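Local coordinates for L-lactate dehydrogenase (Trichomonas vaginalis, PDB 4UUL) that reduces pyruvate to L-lactate with NADH, as a lactate dehydrogenase that belongs to the malate dehydrogenase type 2 family, at the interface of chains A and B. Sequence-based numbering; all coordinates share one arbitrary frame. Chains: chain A/B, L-lactate dehydrogenase.

Contact 1: the interface of chains A and B. Residues chain A 58-61; chain B 160, 163, 174, 246.
B:Lys246 NZ, the side-chain amino nitrogen, donates to the backbone carbonyl oxygen A:Cys59 O at 2.7 Å. The donor lies almost in line with the C=O bond, at 163°. This patch belongs to the two-fold dimer interface of the lactate/malate dehydrogenase superfamily. The lysine is rooted in helix 242-257. Its CG is anti to the backbone N (chi1 -176°) and the chain bends at chi2. That bend lays the aliphatic part alongside the loop of chain A, and the extended outer chain carries NZ to the carbonyl. On the way, B:Lys246 CB packs on the sulfur A:Cys59 SG at 3.7 Å. B:Lys246 CG touches the ring atom A:Phe61 CE1, also at 3.7 Å. The phenylalanine and the lysine run past each other in opposite directions. Within chain A, A:Cys59 CB sits over one face of the A:Phe61 ring, toward its rim. B:Asn160 adds a water-mediated link. Its amide ND2 lies 3.0 Å from water 1, which is 2.9 Å from the backbone oxygen A:Asp58 O. The methyl A:Ala60 CB rests 3.9 Å from B:Asn160 CB. B:Val174 borders the same alanine, its CG2 lying 4.0 Å from A:Ala60 O.

Contact 2: the interface of chains A and B. Residues chain A 51, 54-55, 57-58; chain B 228, 231-232, 235.
B:Arg228 CG is anti to the backbone N (chi1 -180°), and a bend at chi2 (67°) turns the guanidinium toward two acidic side chains of chain A. It meets A:Asp58 tip to tip and grips it side-on. B:Arg228 NE donates to the carboxylate oxygen A:Asp58 OD2 at 3.1 Å, on its syn lone pair. B:Arg228 NH2 reaches A:Asp58 OD1 at 2.9 Å from above the carboxylate plane, which is turned 43° from the guanidinium. The same NH2 forms a salt bridge with A:Glu57 OE1 at 2.9 Å, meeting that oxygen on its anti lone pair. That carboxylate is nearly coplanar with the guanidinium. Water 2 connects A:Glu57 OE1 with B:Arg228 NH1. Together these partners should fix the rotation of the guanidinium. A:Met54 CB lies over one face of it, toward the rim. The methionine bends at chi3, and its methyl CE packs on B:Asp231 CB at 3.5 Å and B:Ile232 CG1 at 3.6 Å. A:Ala51 CB meets B:His235 CB at 3.7 Å. B:His235 ND1 is tied to B:Asp231 O at 2.9 Å. At this part of the two-fold dimer interface, helix 46-57 of chain A and the loop residue A:Asp58 just after it, in the NAD-binding domain, pack on helix 214-236 of chain B, in the C-terminal domain.

Contact 3: the interface of chains A and B. Residues chain A 157, 160, 242-244, 246; chain B 22, 55, 58-59, 61.
A:Ser243 gives two hydrogen bonds to one carboxylate oxygen, B:Glu55 OE1. The hydroxyl OG reaches B:Glu55 OE1 at 2.8 Å on the anti lone pair. The backbone A:Ser243 N reaches B:Glu55 OE1 at 3.0 Å, also on the anti side but 27° out of the carboxylate plane. A:Ser243 OG stands between its backbone N and carbonyl carbon (chi1 58°), which lets hydroxyl and amide converge on that oxygen. The amide belongs to the first turn of helix 242-257, whose N-terminal end could help stabilise the negative charge. Beside it, the methyl of A:Ala242 sits over the centre of the B:His22 ring, with CB 3.4 Å from the centroid, a CH-pi contact. In chain B, B:Glu55 CB and B:Cys59 SG lie at the edge of that ring, in its plane. The same sulfur packs against A:Ser243 CA at 3.7 Å.

Water also extends the polar network outward. Water 3 joins A:Asn160 ND2 and A:Ser243 O to B:Asp58 O. The B:Glu55 chain is extended beyond CG and brings its carboxylate from helix 46-57 to the serine. In this dimer patch A:Lys246 NZ also bonds B:Cys59 O, at 2.8 Å. Water 4 stands 2.7 Å from A:Ser243 OG and 2.7 Å from B:Asp58 OD2.

Contact 1: the interface of chains A and B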
# COMPACT_ATOMS: atom_id res chain seq x y z
N ASP A 58 3.80 -0.69 -14.06
CA ASP A 58 3.77 0.76 -14.13
C ASP A 58 4.34 1.46 -12.91
O ASP A 58 4.40 2.70 -12.88
CB ASP A 58 2.32 1.21 -14.32
CG ASP A 58 1.76 0.94 -15.71
OD1 ASP A 58 2.53 0.41 -16.55
OD2 ASP A 58 0.57 1.29 -15.96
N CYS A 59 4.77 0.71 -11.92
CA CYS A 59 5.51 1.28 -10.83
C CYS A 59 7.01 1.31 -11.05
O CYS A 59 7.74 1.97 -10.29
CB CYS A 59 5.23 0.47 -9.56
SG CYS A 59 3.55 0.70 -8.93
N ALA A 60 7.53 0.59 -12.05
CA ALA A 60 8.97 0.50 -12.30
C ALA A 60 9.74 0.24 -11.02
O ALA A 60 10.75 0.86 -10.72
CB ALA A 60 9.47 1.76 -13.01
N PHE A 61 9.31 -0.78 -10.28
CA PHE A 61 9.93 -1.13 -9.00
C PHE A 61 11.32 -1.73 -9.24
O PHE A 61 11.43 -2.79 -9.91
CB PHE A 61 9.08 -2.21 -8.34
CG PHE A 61 7.80 -1.73 -7.68
CD1 PHE A 61 7.82 -0.77 -6.69
CD2 PHE A 61 6.60 -2.32 -8.01
CE1 PHE A 61 6.66 -0.43 -6.02
CE2 PHE A 61 5.45 -1.98 -7.33
CZ PHE A 61 5.47 -1.03 -6.33
N ASN B 160 7.38 6.34 -14.94
CA ASN B 160 7.52 4.95 -14.52
C ASN B 160 6.98 4.02 -15.59
O ASN B 160 7.61 2.98 -15.89
CB ASN B 160 6.88 4.71 -13.15
CG ASN B 160 7.69 5.31 -12.03
OD1 ASN B 160 8.90 5.48 -12.15
ND2 ASN B 160 7.04 5.57 -10.93
N TYR B 163 9.57 3.89 -18.37
CA TYR B 163 10.74 3.08 -18.05
C TYR B 163 10.47 1.59 -18.18
O TYR B 163 11.30 0.86 -18.73
CB TYR B 163 11.26 3.39 -16.63
CG TYR B 163 12.36 4.43 -16.58
CD1 TYR B 163 13.70 4.08 -16.68
CD2 TYR B 163 12.07 5.79 -16.42
CE1 TYR B 163 14.69 5.04 -16.64
CE2 TYR B 163 13.04 6.77 -16.37
CZ TYR B 163 14.37 6.37 -16.48
OH TYR B 163 15.38 7.31 -16.44
N VAL B 174 14.92 -2.14 -15.37
CA VAL B 174 14.72 -0.69 -15.35
C VAL B 174 15.94 0.08 -14.84
O VAL B 174 16.21 1.18 -15.32
CB VAL B 174 13.44 -0.24 -14.57
CG1 VAL B 174 12.17 -0.69 -15.29
CG2 VAL B 174 13.44 -0.71 -13.15
N LYS B 246 2.15 5.03 -5.74
CA LYS B 246 3.58 4.76 -5.71
C LYS B 246 4.32 5.99 -6.26
O LYS B 246 5.30 6.46 -5.70
CB LYS B 246 3.88 3.49 -6.49
CG LYS B 246 5.35 3.03 -6.45
CD LYS B 246 6.26 3.67 -7.45
CE LYS B 246 7.69 3.15 -7.27
NZ LYS B 246 8.60 3.67 -8.31
O HOH W 1 4.20 4.64 -10.74

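Contact 2: the interface of chains A and B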
# COMPACT_ATOMS: atom_id res chain seq x y z
N ALA A 51 -4.82 -6.97 -14.86
CA ALA A 51 -4.82 -5.57 -14.46
C ALA A 51 -3.80 -5.33 -13.34
O ALA A 51 -3.09 -4.30 -13.31
CB ALA A 51 -6.22 -5.13 -14.01
N MET A 54 -0.34 -5.16 -14.68
CA MET A 54 -0.07 -3.93 -15.42
C MET A 54 0.28 -2.80 -14.47
O MET A 54 1.19 -2.00 -14.75
CB MET A 54 -1.28 -3.54 -16.24
CG MET A 54 -1.55 -4.49 -17.35
SD MET A 54 -3.14 -4.20 -18.19
CE MET A 54 -2.73 -2.76 -19.14
N GLU A 55 -0.43 -2.68 -13.33
CA GLU A 55 -0.03 -1.68 -12.37
C GLU A 55 1.30 -1.96 -11.74
O GLU A 55 2.06 -1.00 -11.49
CB GLU A 55 -1.10 -1.39 -11.30
CG GLU A 55 -2.29 -0.60 -11.82
CD GLU A 55 -3.09 -0.03 -10.72
OE1 GLU A 55 -2.67 0.99 -10.11
OE2 GLU A 55 -4.14 -0.61 -10.41
N GLU A 57 3.83 -3.35 -13.17
CA GLU A 57 4.76 -2.91 -14.18
C GLU A 57 4.91 -1.39 -14.17
O GLU A 57 6.02 -0.89 -14.27
CB GLU A 57 4.26 -3.35 -15.57
CG GLU A 57 4.38 -4.87 -15.80
CD GLU A 57 3.76 -5.36 -17.07
OE1 GLU A 57 2.97 -4.63 -17.69
OE2 GLU A 57 4.09 -6.47 -17.49
N ASP A 58 3.80 -0.69 -14.06
CA ASP A 58 3.77 0.76 -14.13
C ASP A 58 4.34 1.46 -12.91
O ASP A 58 4.40 2.70 -12.88
CB ASP A 58 2.32 1.21 -14.32
CG ASP A 58 1.76 0.94 -15.71
OD1 ASP A 58 2.53 0.41 -16.55
OD2 ASP A 58 0.57 1.29 -15.96
N ARG B 228 -2.40 3.43 -21.91
CA ARG B 228 -2.20 2.46 -20.87
C ARG B 228 -3.29 2.44 -19.73
O ARG B 228 -3.75 1.38 -19.24
CB ARG B 228 -0.87 2.78 -20.22
CG ARG B 228 -0.55 1.85 -19.13
CD ARG B 228 -0.29 0.44 -19.65
NE ARG B 228 0.48 -0.33 -18.65
CZ ARG B 228 0.99 -1.54 -18.83
NH1 ARG B 228 0.80 -2.23 -19.94
NH2 ARG B 228 1.67 -2.07 -17.84
N ASP B 231 -6.42 0.67 -20.77
CA ASP B 231 -6.22 -0.77 -20.79
C ASP B 231 -6.38 -1.35 -19.36
O ASP B 231 -6.97 -2.44 -19.15
CB ASP B 231 -4.83 -1.00 -21.38
CG ASP B 231 -4.70 -2.30 -22.12
OD1 ASP B 231 -5.71 -3.01 -22.27
OD2 ASP B 231 -3.56 -2.61 -22.55
N ILE B 232 -5.88 -0.66 -18.35
CA ILE B 232 -6.09 -1.12 -16.99
C ILE B 232 -7.54 -1.01 -16.56
O ILE B 232 -8.08 -1.94 -15.94
CB ILE B 232 -5.15 -0.36 -16.05
CG1 ILE B 232 -3.74 -0.86 -16.26
CG2 ILE B 232 -5.55 -0.55 -14.59
CD1 ILE B 232 -2.71 0.06 -15.70
N HIS B 235 -9.48 -3.90 -17.98
CA HIS B 235 -9.28 -5.16 -17.25
C HIS B 235 -9.74 -5.11 -15.78
O HIS B 235 -10.30 -6.09 -15.27
CB HIS B 235 -7.80 -5.60 -17.32
CG HIS B 235 -7.37 -6.13 -18.66
ND1 HIS B 235 -6.91 -5.32 -19.67
CD2 HIS B 235 -7.32 -7.40 -19.14
CE1 HIS B 235 -6.61 -6.06 -20.73
NE2 HIS B 235 -6.85 -7.32 -20.43
O HOH W 2 1.94 -5.01 -20.04

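Contact 3: the interface of chains A and B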
# COMPACT_ATOMS: atom_id res chain seq x y z
N LEU A 157 -3.19 -9.21 13.11
CA LEU A 157 -4.21 -8.21 12.93
C LEU A 157 -4.98 -8.00 14.22
O LEU A 157 -5.23 -6.89 14.64
CB LEU A 157 -5.13 -8.56 11.78
CG LEU A 157 -6.34 -7.66 11.60
CD1 LEU A 157 -5.92 -6.21 11.33
CD2 LEU A 157 -7.21 -8.17 10.42
N ASN A 160 -2.75 -6.12 16.76
CA ASN A 160 -2.67 -4.69 16.44
C ASN A 160 -3.98 -4.00 16.81
O ASN A 160 -3.96 -2.90 17.39
CB ASN A 160 -2.33 -4.51 14.96
CG ASN A 160 -0.87 -4.81 14.68
OD1 ASN A 160 -0.02 -4.74 15.59
ND2 ASN A 160 -0.54 -5.13 13.44
N ALA A 242 -6.18 -3.29 3.80
CA ALA A 242 -4.89 -2.72 4.15
C ALA A 242 -4.37 -3.18 5.50
O ALA A 242 -3.17 -3.43 5.68
CB ALA A 242 -4.97 -1.19 4.13
N SER A 243 -5.27 -3.28 6.47
CA SER A 243 -4.82 -3.69 7.81
C SER A 243 -4.39 -5.17 7.92
O SER A 243 -3.37 -5.44 8.54
CB SER A 243 -5.82 -3.25 8.88
OG SER A 243 -7.12 -3.76 8.69
N PRO A 244 -5.13 -6.12 7.28
CA PRO A 244 -4.54 -7.47 7.27
C PRO A 244 -3.26 -7.54 6.46
O PRO A 244 -2.38 -8.29 6.83
CB PRO A 244 -5.65 -8.37 6.72
CG PRO A 244 -6.61 -7.45 6.07
CD PRO A 244 -6.52 -6.15 6.80
N LYS A 246 -0.97 -5.20 6.27
CA LYS A 246 0.05 -4.64 7.15
C LYS A 246 0.53 -5.73 8.13
O LYS A 246 1.73 -5.93 8.32
CB LYS A 246 -0.48 -3.40 7.86
CG LYS A 246 0.54 -2.65 8.70
CD LYS A 246 0.67 -3.21 10.10
CE LYS A 246 1.77 -2.40 10.81
NZ LYS A 246 1.94 -2.77 12.24
N HIS B 22 -2.25 4.65 4.27
CA HIS B 22 -1.56 3.56 4.96
C HIS B 22 -0.05 3.55 4.68
O HIS B 22 0.76 3.32 5.57
CB HIS B 22 -2.18 2.22 4.58
CG HIS B 22 -3.46 1.89 5.28
ND1 HIS B 22 -4.69 2.32 4.85
CD2 HIS B 22 -3.70 1.16 6.41
CE1 HIS B 22 -5.62 1.90 5.70
NE2 HIS B 22 -5.04 1.20 6.64
N GLU B 55 -9.21 1.18 9.86
CA GLU B 55 -8.10 0.35 9.43
C GLU B 55 -6.77 0.94 9.77
O GLU B 55 -5.85 0.19 10.19
CB GLU B 55 -8.18 -0.04 7.96
CG GLU B 55 -9.28 -1.04 7.70
CD GLU B 55 -9.07 -1.75 6.40
OE1 GLU B 55 -8.15 -2.61 6.32
OE2 GLU B 55 -9.78 -1.43 5.41
N ASP B 58 -6.20 0.08 13.28
CA ASP B 58 -5.99 -1.35 13.44
C ASP B 58 -4.64 -1.84 12.88
O ASP B 58 -4.31 -3.04 12.99
CB ASP B 58 -7.08 -2.11 12.69
CG ASP B 58 -8.43 -2.04 13.38
OD1 ASP B 58 -8.50 -1.46 14.50
OD2 ASP B 58 -9.40 -2.62 12.84
N CYS B 59 -3.84 -0.93 12.38
CA CYS B 59 -2.45 -1.26 12.04
C CYS B 59 -1.50 -0.99 13.22
O CYS B 59 -0.35 -1.40 13.14
CB CYS B 59 -2.00 -0.45 10.82
SG CYS B 59 -2.80 -0.97 9.29
N PHE B 61 0.23 1.61 13.91
CA PHE B 61 1.43 2.17 13.29
C PHE B 61 2.23 3.01 14.29
O PHE B 61 1.72 4.01 14.76
CB PHE B 61 1.03 3.10 12.15
CG PHE B 61 0.61 2.42 10.88
CD1 PHE B 61 1.45 1.55 10.22
CD2 PHE B 61 -0.62 2.72 10.33
CE1 PHE B 61 1.10 0.99 8.96
CE2 PHE B 61 -0.97 2.19 9.07
CZ PHE B 61 -0.10 1.33 8.40
O HOH W 3 -2.67 -4.80 11.41
O HOH W 4 -9.19 -3.90 10.46

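The centres of the C-alpha atoms of contacts 1 and 2 are about 12 Å apart; the centre of contact 3 is about 26 Å from each. Contacts 1 and 2 share A:Asp58, through its backbone oxygen and its carboxylate respectively. Contact 3 uses much of the same surface as contact 1 with the chains exchanged: the loop after helix 46-57 faces helices 156-170 and 242-257. The two-fold axis thus repeats this join. The centre of contact 3 is about 13 Å from A:His186, the predicted proton acceptor, against about 34 and 33 Å for contacts 1 and 2. The structure alone does not show whether packing there affects catalysis.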